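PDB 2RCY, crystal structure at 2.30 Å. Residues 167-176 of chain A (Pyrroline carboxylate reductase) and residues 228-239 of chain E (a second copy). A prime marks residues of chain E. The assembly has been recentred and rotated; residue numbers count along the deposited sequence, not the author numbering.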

# COMPACT_ATOMS: atom_id res chain seq x y z
N GLY A 167 -2.92 20.59 -23.85
CA GLY A 167 -4.15 21.22 -23.37
C GLY A 167 -4.28 21.20 -21.86
O GLY A 167 -4.54 22.23 -21.24
N CYS A 168 -4.08 20.02 -21.27
CA CYS A 168 -4.20 19.82 -19.82
C CYS A 168 -2.92 20.14 -19.06
O CYS A 168 -2.96 20.40 -17.86
CB CYS A 168 -4.62 18.39 -19.51
SG CYS A 168 -6.18 17.90 -20.22
N GLY A 169 -1.80 20.11 -19.78
CA GLY A 169 -0.47 20.32 -19.21
C GLY A 169 -0.31 21.44 -18.19
O GLY A 169 0.26 21.21 -17.12
N PRO A 170 -0.81 22.66 -18.51
CA PRO A 170 -0.66 23.77 -17.56
C PRO A 170 -1.07 23.40 -16.13
O PRO A 170 -0.38 23.79 -15.19
CB PRO A 170 -1.59 24.84 -18.12
CG PRO A 170 -1.59 24.59 -19.58
CD PRO A 170 -1.51 23.10 -19.73
N ALA A 171 -2.16 22.65 -15.98
CA ALA A 171 -2.66 22.23 -14.67
C ALA A 171 -1.65 21.39 -13.89
O ALA A 171 -1.52 21.56 -12.68
CB ALA A 171 -3.97 21.48 -14.82
N TYR A 172 -0.94 20.49 -14.58
CA TYR A 172 0.08 19.67 -13.93
C TYR A 172 1.28 20.53 -13.52
O TYR A 172 1.85 20.33 -12.45
CB TYR A 172 0.57 18.53 -14.85
CG TYR A 172 -0.48 17.83 -15.69
CD1 TYR A 172 -0.22 17.51 -17.01
CD2 TYR A 172 -1.72 17.46 -15.16
CE1 TYR A 172 -1.16 16.86 -17.80
CE2 TYR A 172 -2.68 16.82 -15.94
CZ TYR A 172 -2.39 16.52 -17.26
OH TYR A 172 -3.31 15.88 -18.05
N VAL A 173 1.63 21.48 -14.38
CA VAL A 173 2.73 22.41 -14.12
C VAL A 173 2.36 23.37 -12.99
O VAL A 173 3.16 23.59 -12.09
CB VAL A 173 3.15 23.19 -15.40
CG1 VAL A 173 4.44 23.97 -15.15
CG2 VAL A 173 3.33 22.24 -16.58
N TYR A 174 1.14 23.90 -13.03
CA TYR A 174 0.62 24.76 -11.95
C TYR A 174 0.67 24.06 -10.60
O TYR A 174 1.07 24.66 -9.60
CB TYR A 174 -0.81 25.22 -12.23
CG TYR A 174 -0.97 26.24 -13.34
CD1 TYR A 174 -0.04 27.28 -13.52
CD2 TYR A 174 -2.06 26.19 -14.20
CE1 TYR A 174 -0.20 28.22 -14.53
CE2 TYR A 174 -2.23 27.12 -15.22
CZ TYR A 174 -1.30 28.13 -15.38
OH TYR A 174 -1.47 29.05 -16.39
N LEU A 175 0.28 22.78 -10.57
CA LEU A 175 0.28 21.99 -9.34
C LEU A 175 1.70 21.65 -8.90
O LEU A 175 1.99 21.63 -7.70
CB LEU A 175 -0.57 20.72 -9.50
CG LEU A 175 -0.83 19.86 -8.25
CD1 LEU A 175 -1.61 20.62 -7.18
CD2 LEU A 175 -1.56 18.59 -8.63
N PHE A 176 2.57 21.38 -9.86
CA PHE A 176 4.00 21.17 -9.62
C PHE A 176 4.59 22.41 -8.93
O PHE A 176 5.21 22.31 -7.87
CB PHE A 176 4.71 20.88 -10.94
CG PHE A 176 6.15 20.44 -10.80
CD1 PHE A 176 6.47 19.26 -10.14
CD2 PHE A 176 7.17 21.20 -11.36
CE1 PHE A 176 7.80 18.85 -10.03
CE2 PHE A 176 8.50 20.79 -11.26
CZ PHE A 176 8.81 19.61 -10.59
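Chain E, residues 228-239: GITAVGLYSLEK

Chain E lays a helix alongside the chain A helix in a roughly parallel, largely apolar packing, close at the N-terminal end and filled by leucine side chains farther along. Residues 229-239 of chain E are helical, with Gly228′ (phi/psi -104/-169) in the loop just before them, and the i to i+4 bonds run regularly from Leu234′ N to Thr230′ O at 2.9 Å through Lys239′ N to Tyr235′ O at 3.0 Å. Chain A is helical through Phe176, with Cys168 in the loop before the helix. The two axes point the same way, 34° apart (signed crossing angle -34°), and approach to 9.7 Å. Together the stretches bury 439 Å².

In the register, Cys168 faces Thr230′, their CA atoms 5.1 Å apart; one turn later the CA atoms of Tyr172 and Leu234′ are 7.1 Å apart. The CA spacing therefore widens toward the C-terminal end. At the close end Cys168 packs against Thr230′ and Ile229′: in the m rotamer, it places SG 3.0 Å from Thr230′ OG1 and 3.7 Å from Ile229′ CG2. Thr230′, also m, brings CG2 to 3.6 Å from the CB of Ala171.

Gly233′ occupies the next position on the facing side of the chain E helix. Its missing side chain is a spatial requirement here: an ideal CB would point toward chain A and lie 2.9 Å from Tyr172 OH, a clash. The tyrosine leaves its own backbone sideways, but its ring swings in toward chain E, with CE2 4.2 Å from Gly233′ C. Its hydroxyl is hydrogen-bonded elsewhere in the structure, so the polar tip is satisfied while the ring packs. One turn beyond the glycine, Leu237′ CD1 meets Tyr172 CD2 at 3.7 Å.

Where the backbones stand farther apart, leucines bridge the space. Leu175 points toward chain E in the t, p rotamer, and its CD2 lies 3.8 Å from Leu237′ CD1 and 4.2 Å from Leu234′ CD2. Both chain E leucines are m, t; Leu237′ points toward chain A, whereas Leu234′ starts sideways and reaches in with its end, its CD2 also 3.9 Å from Ala171 CB. Glu238′ adds the aliphatic-to-carboxylate contact of Leu175 CD2 with its OE1 at 3.8 Å.

The rule to read is local: a glycine where the tyrosine comes in, and leucines across the wider gap.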

# COMPACT_ATOMS: atom_id res chain seq x y z
N GLY E 228 -14.78 17.86 -17.66
CA GLY E 228 -13.81 17.79 -18.75
C GLY E 228 -12.63 16.85 -18.55
O GLY E 228 -12.61 16.05 -17.61
N ILE E 229 -11.65 16.99 -19.44
CA ILE E 229 -10.49 16.10 -19.53
C ILE E 229 -9.46 16.36 -18.43
O ILE E 229 -8.96 15.43 -17.80
CB ILE E 229 -9.83 16.23 -20.92
CG1 ILE E 229 -10.85 15.96 -22.03
CG2 ILE E 229 -8.63 15.29 -21.05
CD1 ILE E 229 -10.45 16.47 -23.40
N THR E 230 -9.15 17.64 -18.20
CA THR E 230 -8.16 18.07 -17.22
C THR E 230 -8.53 17.61 -15.81
O THR E 230 -7.67 17.16 -15.05
CB THR E 230 -7.97 19.60 -17.25
OG1 THR E 230 -7.60 20.01 -18.57
CG2 THR E 230 -6.90 20.04 -16.27
N ALA E 231 -9.82 17.72 -15.48
CA ALA E 231 -10.34 17.28 -14.19
C ALA E 231 -9.95 15.84 -13.87
O ALA E 231 -9.60 15.53 -12.73
CB ALA E 231 -11.85 17.45 -14.17
N VAL E 232 -10.01 14.97 -14.88
CA VAL E 232 -9.62 13.57 -14.74
C VAL E 232 -8.11 13.42 -14.50
O VAL E 232 -7.67 12.58 -13.71
CB VAL E 232 -10.09 12.73 -15.97
CG1 VAL E 232 -9.55 11.32 -15.93
CG2 VAL E 232 -11.62 12.70 -16.02
N GLY E 233 -7.32 14.25 -15.18
CA GLY E 233 -5.86 14.27 -15.01
C GLY E 233 -5.43 14.71 -13.62
O GLY E 233 -4.54 14.10 -13.03
N LEU E 234 -6.06 15.77 -13.11
CA LEU E 234 -5.77 16.27 -11.77
C LEU E 234 -6.22 15.30 -10.68
O LEU E 234 -5.54 15.14 -9.67
CB LEU E 234 -6.40 17.65 -11.55
CG LEU E 234 -5.73 18.85 -12.22
CD1 LEU E 234 -6.55 20.10 -11.99
CD2 LEU E 234 -4.31 19.07 -11.72
N TYR E 235 -7.38 14.68 -10.90
CA TYR E 235 -7.92 13.65 -10.00
C TYR E 235 -6.96 12.47 -9.87
O TYR E 235 -6.80 11.91 -8.79
CB TYR E 235 -9.27 13.18 -10.54
CG TYR E 235 -10.01 12.15 -9.72
CD1 TYR E 235 -10.55 12.47 -8.47
CD2 TYR E 235 -10.19 10.85 -10.20
CE1 TYR E 235 -11.24 11.52 -7.73
CE2 TYR E 235 -10.88 9.90 -9.46
CZ TYR E 235 -11.40 10.24 -8.23
OH TYR E 235 -12.09 9.29 -7.50
N SER E 236 -6.32 12.12 -10.98
CA SER E 236 -5.30 11.07 -11.01
C SER E 236 -4.05 11.46 -10.22
O SER E 236 -3.44 10.61 -9.57
CB SER E 236 -4.94 10.74 -12.46
OG SER E 236 -3.89 9.79 -12.53
N LEU E 237 -3.68 12.74 -10.28
CA LEU E 237 -2.54 13.26 -9.53
C LEU E 237 -2.81 13.27 -8.03
O LEU E 237 -1.92 12.99 -7.23
CB LEU E 237 -2.17 14.67 -10.01
CG LEU E 237 -1.45 14.84 -11.36
CD1 LEU E 237 -1.24 16.31 -11.68
CD2 LEU E 237 -0.12 14.09 -11.40
N GLU E 238 -4.05 13.60 -7.66
CA GLU E 238 -4.49 13.59 -6.27
C GLU E 238 -4.53 12.17 -5.71
O GLU E 238 -4.20 11.94 -4.54
CB GLU E 238 -5.86 14.26 -6.11
CG GLU E 238 -5.89 15.75 -6.48
CD GLU E 238 -4.91 16.60 -5.68
OE1 GLU E 238 -4.37 17.57 -6.25
OE2 GLU E 238 -4.67 16.31 -4.48
N LYS E 239 -4.95 11.22 -6.55
CA LYS E 239 -5.01 9.81 -6.18
C LYS E 239 -3.63 9.30 -5.74
O LYS E 239 -3.49 8.75 -4.65
CB LYS E 239 -5.54 8.97 -7.35
CG LYS E 239 -5.76 7.51 -7.01
CD LYS E 239 -6.31 6.74 -8.19
CE LYS E 239 -6.65 5.30 -7.81
NZ LYS E 239 -5.43 4.50 -7.50